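Local coordinates for protein extracellular ligand-binding receptor (Rhodopseudomonas palustris, PDB 3SG0) that probably binds lignin-derived aromatic acids in the periplasm for uptake, and holds benzoyl-formic acid in the cleft between its two lobes, at residues 160-171 against 213-223; 143-152 against 175-186. All coordinates share one frame; numbering follows the deposited sequence. Where two conformers were deposited one is given.

Contact 1: residues 160-171 against 213-223. With 173 (benzoyl-formic acid), chain B.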
# COMPACT_ATOMS: atom_id res chain seq x y z
N LYS A 160 -0.23 -0.51 28.67
CA LYS A 160 1.15 -0.48 29.14
C LYS A 160 1.98 -1.65 28.60
O LYS A 160 3.20 -1.55 28.50
CB LYS A 160 1.20 -0.47 30.67
CG LYS A 160 0.41 0.66 31.30
CD LYS A 160 0.96 2.03 30.93
CE LYS A 160 2.33 2.26 31.55
NZ LYS A 160 2.79 3.66 31.36
N LYS A 161 1.30 -2.75 28.27
CA LYS A 161 1.97 -3.91 27.71
C LYS A 161 1.30 -4.29 26.39
O LYS A 161 0.10 -4.54 26.36
CB LYS A 161 1.92 -5.09 28.68
CG LYS A 161 2.72 -4.86 29.96
CD LYS A 161 2.83 -6.13 30.80
CE LYS A 161 1.48 -6.55 31.34
NZ LYS A 161 1.57 -7.81 32.14
N VAL A 162 2.08 -4.32 25.32
CA VAL A 162 1.56 -4.58 23.98
C VAL A 162 2.30 -5.74 23.34
O VAL A 162 3.51 -5.68 23.17
CB VAL A 162 1.67 -3.31 23.10
CG1 VAL A 162 1.13 -3.59 21.70
CG2 VAL A 162 0.94 -2.14 23.74
N GLY A 163 1.57 -6.80 23.01
CA GLY A 163 2.17 -7.93 22.31
C GLY A 163 2.38 -7.58 20.84
O GLY A 163 1.78 -6.64 20.33
N TYR A 164 3.24 -8.33 20.16
CA TYR A 164 3.50 -8.09 18.75
C TYR A 164 3.67 -9.38 17.96
O TYR A 164 4.43 -10.27 18.36
CB TYR A 164 4.75 -7.22 18.57
CG TYR A 164 5.09 -6.97 17.12
CD1 TYR A 164 5.80 -7.92 16.39
CD2 TYR A 164 4.68 -5.81 16.48
CE1 TYR A 164 6.10 -7.71 15.05
CE2 TYR A 164 4.98 -5.59 15.15
CZ TYR A 164 5.68 -6.54 14.44
OH TYR A 164 5.96 -6.29 13.12
N ILE A 165 2.98 -9.46 16.83
CA ILE A 165 3.29 -10.47 15.81
C ILE A 165 3.21 -9.78 14.46
O ILE A 165 2.32 -8.96 14.22
CB ILE A 165 2.34 -11.69 15.87
CG1 ILE A 165 2.73 -12.72 14.81
CG2 ILE A 165 0.87 -11.28 15.74
CD1 ILE A 165 1.97 -14.04 14.93
N GLY A 166 4.13 -10.10 13.57
CA GLY A 166 4.10 -9.50 12.24
C GLY A 166 4.80 -10.38 11.23
O GLY A 166 5.44 -11.38 11.59
N PHE A 167 4.68 -10.03 9.96
CA PHE A 167 5.36 -10.79 8.93
C PHE A 167 6.87 -10.72 9.12
O PHE A 167 7.43 -9.67 9.48
CB PHE A 167 5.06 -10.22 7.55
CG PHE A 167 3.67 -10.50 7.01
CD1 PHE A 167 2.94 -11.62 7.38
CD2 PHE A 167 3.13 -9.63 6.08
CE1 PHE A 167 1.67 -11.85 6.83
CE2 PHE A 167 1.89 -9.85 5.53
CZ PHE A 167 1.16 -10.96 5.89
N SER A 168 7.54 -11.83 8.82
CA SER A 168 8.99 -11.89 8.82
C SER A 168 9.55 -11.35 7.50
O SER A 168 10.23 -12.06 6.75
CB SER A 168 9.46 -13.33 9.05
OG SER A 168 8.73 -14.22 8.22
N ASP A 169 9.23 -10.10 7.20
CA ASP A 169 9.75 -9.44 6.01
C ASP A 169 9.83 -7.95 6.26
O ASP A 169 9.54 -7.48 7.37
CB ASP A 169 8.91 -9.77 4.76
CG ASP A 169 7.48 -9.24 4.83
OD1 ASP A 169 7.21 -8.24 5.52
OD2 ASP A 169 6.62 -9.84 4.14
N ALA A 170 10.24 -7.19 5.25
CA ALA A 170 10.50 -5.77 5.45
C ALA A 170 9.23 -4.97 5.76
O ALA A 170 9.30 -3.92 6.39
CB ALA A 170 11.22 -5.18 4.25
N TYR A 171 8.07 -5.47 5.32
CA TYR A 171 6.82 -4.81 5.68
C TYR A 171 6.55 -4.93 7.18
O TYR A 171 6.37 -3.93 7.88
CB TYR A 171 5.64 -5.38 4.90
CG TYR A 171 4.31 -4.79 5.32
CD1 TYR A 171 3.94 -3.51 4.91
CD2 TYR A 171 3.43 -5.50 6.13
CE1 TYR A 171 2.74 -2.96 5.29
CE2 TYR A 171 2.23 -4.96 6.52
CZ TYR A 171 1.89 -3.68 6.10
OH TYR A 171 0.69 -3.10 6.46
N THR A 213 2.52 -13.52 27.99
CA THR A 213 3.04 -12.25 28.50
C THR A 213 1.94 -11.38 29.13
O THR A 213 2.22 -10.32 29.68
CB THR A 213 3.80 -11.41 27.44
OG1 THR A 213 2.89 -10.91 26.45
CG2 THR A 213 4.90 -12.23 26.78
N LYS A 214 0.69 -11.84 29.03
CA LYS A 214 -0.45 -11.13 29.59
C LYS A 214 -0.45 -9.65 29.24
O LYS A 214 -0.44 -8.78 30.11
CB LYS A 214 -0.51 -11.33 31.11
CG LYS A 214 -0.78 -12.76 31.53
CD LYS A 214 -0.95 -12.90 33.03
CE LYS A 214 -1.33 -14.32 33.41
NZ LYS A 214 -1.50 -14.48 34.88
N PRO A 215 -0.47 -9.35 27.93
CA PRO A 215 -0.47 -7.95 27.50
C PRO A 215 -1.85 -7.32 27.59
O PRO A 215 -2.85 -8.03 27.68
CB PRO A 215 -0.05 -8.07 26.03
CG PRO A 215 -0.64 -9.37 25.60
CD PRO A 215 -0.51 -10.28 26.80
N ASP A 216 -1.89 -5.99 27.55
CA ASP A 216 -3.14 -5.25 27.51
C ASP A 216 -3.75 -5.25 26.11
O ASP A 216 -4.97 -5.23 25.94
CB ASP A 216 -2.91 -3.81 27.97
CG ASP A 216 -2.30 -3.74 29.36
OD1 ASP A 216 -2.85 -4.38 30.29
OD2 ASP A 216 -1.26 -3.07 29.52
N ALA A 217 -2.88 -5.28 25.10
CA ALA A 217 -3.30 -5.22 23.71
C ALA A 217 -2.28 -5.98 22.89
O ALA A 217 -1.19 -6.27 23.37
CB ALA A 217 -3.39 -3.77 23.25
N VAL A 218 -2.64 -6.29 21.65
CA VAL A 218 -1.71 -6.92 20.73
C VAL A 218 -1.72 -6.18 19.40
O VAL A 218 -2.78 -5.83 18.88
CB VAL A 218 -2.03 -8.41 20.50
CG1 VAL A 218 -1.07 -9.02 19.49
CG2 VAL A 218 -1.96 -9.17 21.81
N PHE A 219 -0.52 -5.92 18.87
CA PHE A 219 -0.34 -5.35 17.55
C PHE A 219 0.01 -6.44 16.55
O PHE A 219 0.89 -7.27 16.80
CB PHE A 219 0.78 -4.32 17.57
CG PHE A 219 0.80 -3.48 16.33
CD1 PHE A 219 0.07 -2.31 16.29
CD2 PHE A 219 1.49 -3.88 15.19
CE1 PHE A 219 0.03 -1.54 15.15
CE2 PHE A 219 1.45 -3.10 14.04
CZ PHE A 219 0.73 -1.93 14.03
N ILE A 220 -0.68 -6.42 15.41
CA ILE A 220 -0.41 -7.35 14.32
C ILE A 220 0.02 -6.55 13.09
O ILE A 220 -0.71 -5.65 12.66
CB ILE A 220 -1.68 -8.17 13.98
CG1 ILE A 220 -2.15 -8.95 15.21
CG2 ILE A 220 -1.43 -9.08 12.77
CD1 ILE A 220 -3.51 -9.60 15.04
N ALA A 221 1.19 -6.88 12.53
CA ALA A 221 1.68 -6.23 11.32
C ALA A 221 1.61 -7.22 10.16
O ALA A 221 2.51 -8.04 9.96
CB ALA A 221 3.10 -5.71 11.51
N SER A 222 0.53 -7.13 9.39
CA SER A 222 0.22 -8.11 8.36
C SER A 222 -0.56 -7.43 7.24
O SER A 222 -0.82 -6.22 7.29
CB SER A 222 -0.59 -9.24 9.00
OG SER A 222 -0.87 -10.28 8.08
N ALA A 223 -0.93 -8.19 6.22
CA ALA A 223 -1.64 -7.61 5.08
C ALA A 223 -2.40 -8.70 4.34
O ALA A 223 -1.97 -9.86 4.29
CB ALA A 223 -0.69 -6.92 4.14
O1B 173 B . 3.85 -3.52 1.37
C1 173 B . 3.40 -4.61 1.60
O1A 173 B . 4.17 -5.76 1.66
C2 173 B . 1.98 -4.76 2.08
O2 173 B . 1.61 -5.79 2.56
C1G 173 B . 1.06 -3.60 1.86
C2D 173 B . 1.06 -2.90 0.51
C2E 173 B . 0.15 -1.70 0.28
C3 173 B . -0.74 -1.22 1.42
C1E 173 B . -0.72 -1.95 2.77
C1D 173 B . 0.17 -3.15 3.01
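Tyr164 and Phe219 both carry CG anti to the backbone N (chi1 178° and -167°), which lays the two side chains side by side, pointing the same way, with Tyr164 CE2 3.9 Å from Phe219 CD2. The tyrosine reaches on to Ala221, its OH 3.3 Å from CB. At the far end of the strands Asp216 OD2 takes two backbone N-H groups, Lys160 N and Lys161 N, each at 2.9 Å and from opposite faces of the carboxylate. Strands 161-167 and 217-221 are parallel neighbours in the four-stranded sheet of one lobe of this periplasmic binding protein. Backbone hydrogen bonds join them, among them Gly163 N to Ala217 O and Phe219 N to Gly163 O. Gly163 lies against Pro215 CB, and a CB on it would be tight against Val218 CG2. On the face of the sheet turned away from Tyr164 and Phe219, Ile165 CG2 rests on Ile220 CG1. Just past strand 217-221, Ser222 CA makes a CH-pi contact over one face of the Phe167 ring, 3.9 Å from its centroid, while Ser222 OG is hydrogen-bonded to Tyr196 OH. Tyr171 offers its ring edge to Ser222 O and one ring face to the ligand's keto oxygen O2, which also lies 3.0 Å from Ala223 CB.

Contact 2: residues 143-152 against 175-186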
# COMPACT_ATOMS: atom_id res chain seq x y z
N ASP A 143 4.94 3.43 5.83
CA ASP A 143 4.49 2.76 7.04
C ASP A 143 4.97 3.43 8.31
O ASP A 143 4.30 3.31 9.34
CB ASP A 143 4.91 1.29 7.05
CG ASP A 143 4.09 0.45 6.10
OD1 ASP A 143 2.85 0.65 6.07
OD2 ASP A 143 4.68 -0.40 5.40
N ASP A 144 6.10 4.12 8.28
CA ASP A 144 6.55 4.78 9.51
C ASP A 144 5.58 5.86 9.97
O ASP A 144 5.39 6.06 11.18
CB ASP A 144 8.01 5.27 9.43
CG ASP A 144 8.28 6.24 8.29
OD1 ASP A 144 7.53 6.29 7.31
OD2 ASP A 144 9.31 6.95 8.37
N ILE A 145 4.93 6.55 9.02
CA ILE A 145 3.91 7.53 9.35
C ILE A 145 2.75 6.86 10.07
O ILE A 145 2.26 7.35 11.09
CB ILE A 145 3.39 8.23 8.08
CG1 ILE A 145 4.51 8.99 7.37
CG2 ILE A 145 2.22 9.15 8.40
CD1 ILE A 145 4.15 9.44 5.96
N MSE A 146 2.31 5.74 9.53
CA MSE A 146 1.19 5.01 10.11
C MSE A 146 1.56 4.41 11.46
O MSE A 146 0.75 4.44 12.40
CB MSE A 146 0.71 3.92 9.15
CG MSE A 146 0.22 4.48 7.82
SE MSE A 146 -1.36 5.63 8.03
CE MSE A 146 -1.43 6.49 6.30
N ALA A 147 2.77 3.87 11.57
CA ALA A 147 3.23 3.27 12.82
C ALA A 147 3.30 4.32 13.93
O ALA A 147 2.94 4.06 15.08
CB ALA A 147 4.57 2.60 12.62
N GLU A 148 3.77 5.52 13.60
CA GLU A 148 3.81 6.59 14.59
C GLU A 148 2.40 6.95 15.05
O GLU A 148 2.17 7.13 16.25
CB GLU A 148 4.53 7.82 14.04
CG GLU A 148 6.02 7.63 13.81
CD GLU A 148 6.83 7.51 15.10
OE1 GLU A 148 6.25 7.69 16.19
OE2 GLU A 148 8.04 7.24 15.02
N ALA A 149 1.47 7.05 14.12
CA ALA A 149 0.10 7.42 14.45
C ALA A 149 -0.61 6.37 15.31
O ALA A 149 -1.29 6.70 16.29
CB ALA A 149 -0.70 7.71 13.19
N ILE A 150 -0.47 5.10 14.95
CA ILE A 150 -1.11 4.05 15.72
C ILE A 150 -0.45 3.90 17.10
O ILE A 150 -1.13 3.65 18.09
CB ILE A 150 -1.19 2.70 14.94
CG1 ILE A 150 -2.20 1.75 15.60
CG2 ILE A 150 0.18 2.05 14.80
CD1 ILE A 150 -3.63 2.27 15.59
N GLY A 151 0.87 4.08 17.16
CA GLY A 151 1.57 4.05 18.44
C GLY A 151 1.05 5.10 19.40
O GLY A 151 0.83 4.82 20.59
N LYS A 152 0.85 6.31 18.89
CA LYS A 152 0.30 7.39 19.70
C LYS A 152 -1.09 7.05 20.20
O LYS A 152 -1.43 7.30 21.36
CB LYS A 152 0.28 8.69 18.90
CG LYS A 152 1.64 9.33 18.70
CD LYS A 152 1.49 10.70 18.06
CE LYS A 152 2.82 11.44 18.02
NZ LYS A 152 3.72 10.91 16.97
N TYR A 175 7.08 -1.96 10.77
CA TYR A 175 6.22 -1.66 11.90
C TYR A 175 6.93 -1.92 13.22
O TYR A 175 6.94 -1.07 14.12
CB TYR A 175 4.87 -2.41 11.82
CG TYR A 175 3.94 -1.67 10.92
CD1 TYR A 175 3.17 -0.62 11.40
CD2 TYR A 175 3.88 -1.95 9.56
CE1 TYR A 175 2.35 0.12 10.56
CE2 TYR A 175 3.06 -1.23 8.71
CZ TYR A 175 2.30 -0.19 9.22
OH TYR A 175 1.52 0.56 8.37
N TYR A 176 7.53 -3.09 13.35
CA TYR A 176 8.18 -3.42 14.61
C TYR A 176 9.24 -2.39 14.98
O TYR A 176 9.31 -1.93 16.12
CB TYR A 176 8.81 -4.81 14.57
CG TYR A 176 9.44 -5.14 15.90
CD1 TYR A 176 8.67 -5.57 16.96
CD2 TYR A 176 10.80 -4.94 16.11
CE1 TYR A 176 9.23 -5.85 18.19
CE2 TYR A 176 11.37 -5.21 17.35
CZ TYR A 176 10.58 -5.66 18.37
OH TYR A 176 11.14 -5.94 19.60
N LYS A 177 10.08 -2.03 14.02
CA LYS A 177 11.20 -1.15 14.36
C LYS A 177 10.72 0.22 14.83
O LYS A 177 11.28 0.79 15.78
CB LYS A 177 12.21 -1.06 13.22
CG LYS A 177 11.88 -0.11 12.10
CD LYS A 177 13.09 0.05 11.19
CE LYS A 177 12.79 0.88 9.96
NZ LYS A 177 13.92 0.84 8.98
N VAL A 178 9.69 0.76 14.19
CA VAL A 178 9.19 2.08 14.57
C VAL A 178 8.46 2.03 15.91
O VAL A 178 8.66 2.90 16.77
CB VAL A 178 8.31 2.69 13.46
CG1 VAL A 178 7.66 3.99 13.93
CG2 VAL A 178 9.15 2.92 12.23
N LEU A 179 7.62 1.02 16.10
CA LEU A 179 6.94 0.85 17.38
C LEU A 179 7.92 0.61 18.53
O LEU A 179 7.77 1.19 19.61
CB LEU A 179 5.93 -0.30 17.31
CG LEU A 179 4.71 -0.05 16.43
CD1 LEU A 179 3.94 -1.34 16.23
CD2 LEU A 179 3.82 1.03 17.04
N ALA A 180 8.92 -0.23 18.30
CA ALA A 180 9.91 -0.52 19.33
C ALA A 180 10.68 0.74 19.73
O ALA A 180 10.95 0.96 20.92
CB ALA A 180 10.86 -1.60 18.87
N ALA A 181 11.03 1.57 18.76
CA ALA A 181 11.76 2.80 19.06
C ALA A 181 10.90 3.81 19.81
O ALA A 181 11.39 4.54 20.67
CB ALA A 181 12.32 3.41 17.79
N ALA A 182 9.61 3.84 19.49
CA ALA A 182 8.69 4.82 20.07
C ALA A 182 8.16 4.41 21.43
O ALA A 182 7.80 5.26 22.25
CB ALA A 182 7.54 5.09 19.11
N ALA A 183 8.11 3.11 21.69
CA ALA A 183 7.47 2.57 22.89
C ALA A 183 7.93 3.22 24.21
O ALA A 183 7.09 3.62 25.02
CB ALA A 183 7.65 1.05 22.95
N PRO A 184 9.25 3.31 24.43
CA PRO A 184 9.73 3.86 25.71
C PRO A 184 9.18 5.25 26.01
O PRO A 184 8.72 5.49 27.12
CB PRO A 184 11.25 3.92 25.50
CG PRO A 184 11.53 2.83 24.53
CD PRO A 184 10.36 2.82 23.59
N LYS A 185 9.21 6.15 25.03
CA LYS A 185 8.71 7.50 25.24
C LYS A 185 7.19 7.58 25.24
O LYS A 185 6.61 8.47 25.86
CB LYS A 185 9.30 8.47 24.21
CG LYS A 185 10.62 9.09 24.66
CD LYS A 185 11.69 8.98 23.59
CE LYS A 185 13.06 9.29 24.15
NZ LYS A 185 14.14 8.95 23.18
N LEU A 186 6.54 6.63 24.57
CA LEU A 186 5.09 6.57 24.56
C LEU A 186 4.54 6.06 25.89
O LEU A 186 3.42 6.37 26.27
CB LEU A 186 4.58 5.70 23.41
CG LEU A 186 4.76 6.24 21.99
CD1 LEU A 186 4.29 5.22 20.96
CD2 LEU A 186 4.02 7.55 21.81
O HOH W 1 9.77 5.47 16.29
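Helices 143-152 and 175-186 run in the same general direction, their axes 9.0 Å apart at closest approach and crossed at -42°. They belong to the alpha/beta lobe of the periplasmic binding protein fold, where the chain goes from the first helix through strand 161-167 and into the second. Small residues allow the approach: Ala147 CB meets both Val178 CG1, at 3.6 Å, and CD1 of the Tyr175 ring. With CG anti to the carbonyl carbon (chi1 -82°), Tyr175 swings its ring alongside the first helix until OH donates to Asp143 OD1 at 2.7 Å. The hydroxyl comes from above the carboxylate, 45° out of its plane, and the same oxygen is hydrogen-bonded to His247 NE2. A leucine in place of Tyr175 would probably leave Asp143 OD1 with one partner fewer and open a gap beside Met146 CB, now 3.5 Å from Tyr175 OH. Farther along, Leu179 CD2 packs against Ala147 O and the CA of Gly151; Gly151, with no side chain, leaves room for Leu186 CD1, which lies 3.5 Å from Gly151 O. On the more exposed side, in one of its two conformers, Glu148 bends at chi2 across Val178, OE2 lying 3.4 Å from CG1. With it in that position, one water donates to both Glu148 OE2 and Val178 O, 2.8 Å from each.

How the contacts relate
Contact 1 is two strands of the sheet and contact 2 two helices on one face of it, their centres about 12 Å apart. Helix 170-186 serves both: its first turn brings Tyr171 to the strands, and its later turns pack on helix 143-156. Phe219 joins the layers, with CE1 3.6 Å from Ile150 CG2 and CD2 3.7 Å from Leu179 CD1. Near the ligand, Tyr171 CE1 lies 3.2 Å from Asp143 OD2, and the rings of Tyr171 and Tyr175 meet edge-to-face. Contact 1 lines the pocket directly, whereas the nearest atoms of the Asp143 side chain and benzoyl-formic acid are about 5 Å apart. Thr99, Ala121 and Arg198 supply hydrogen bonds to the ligand.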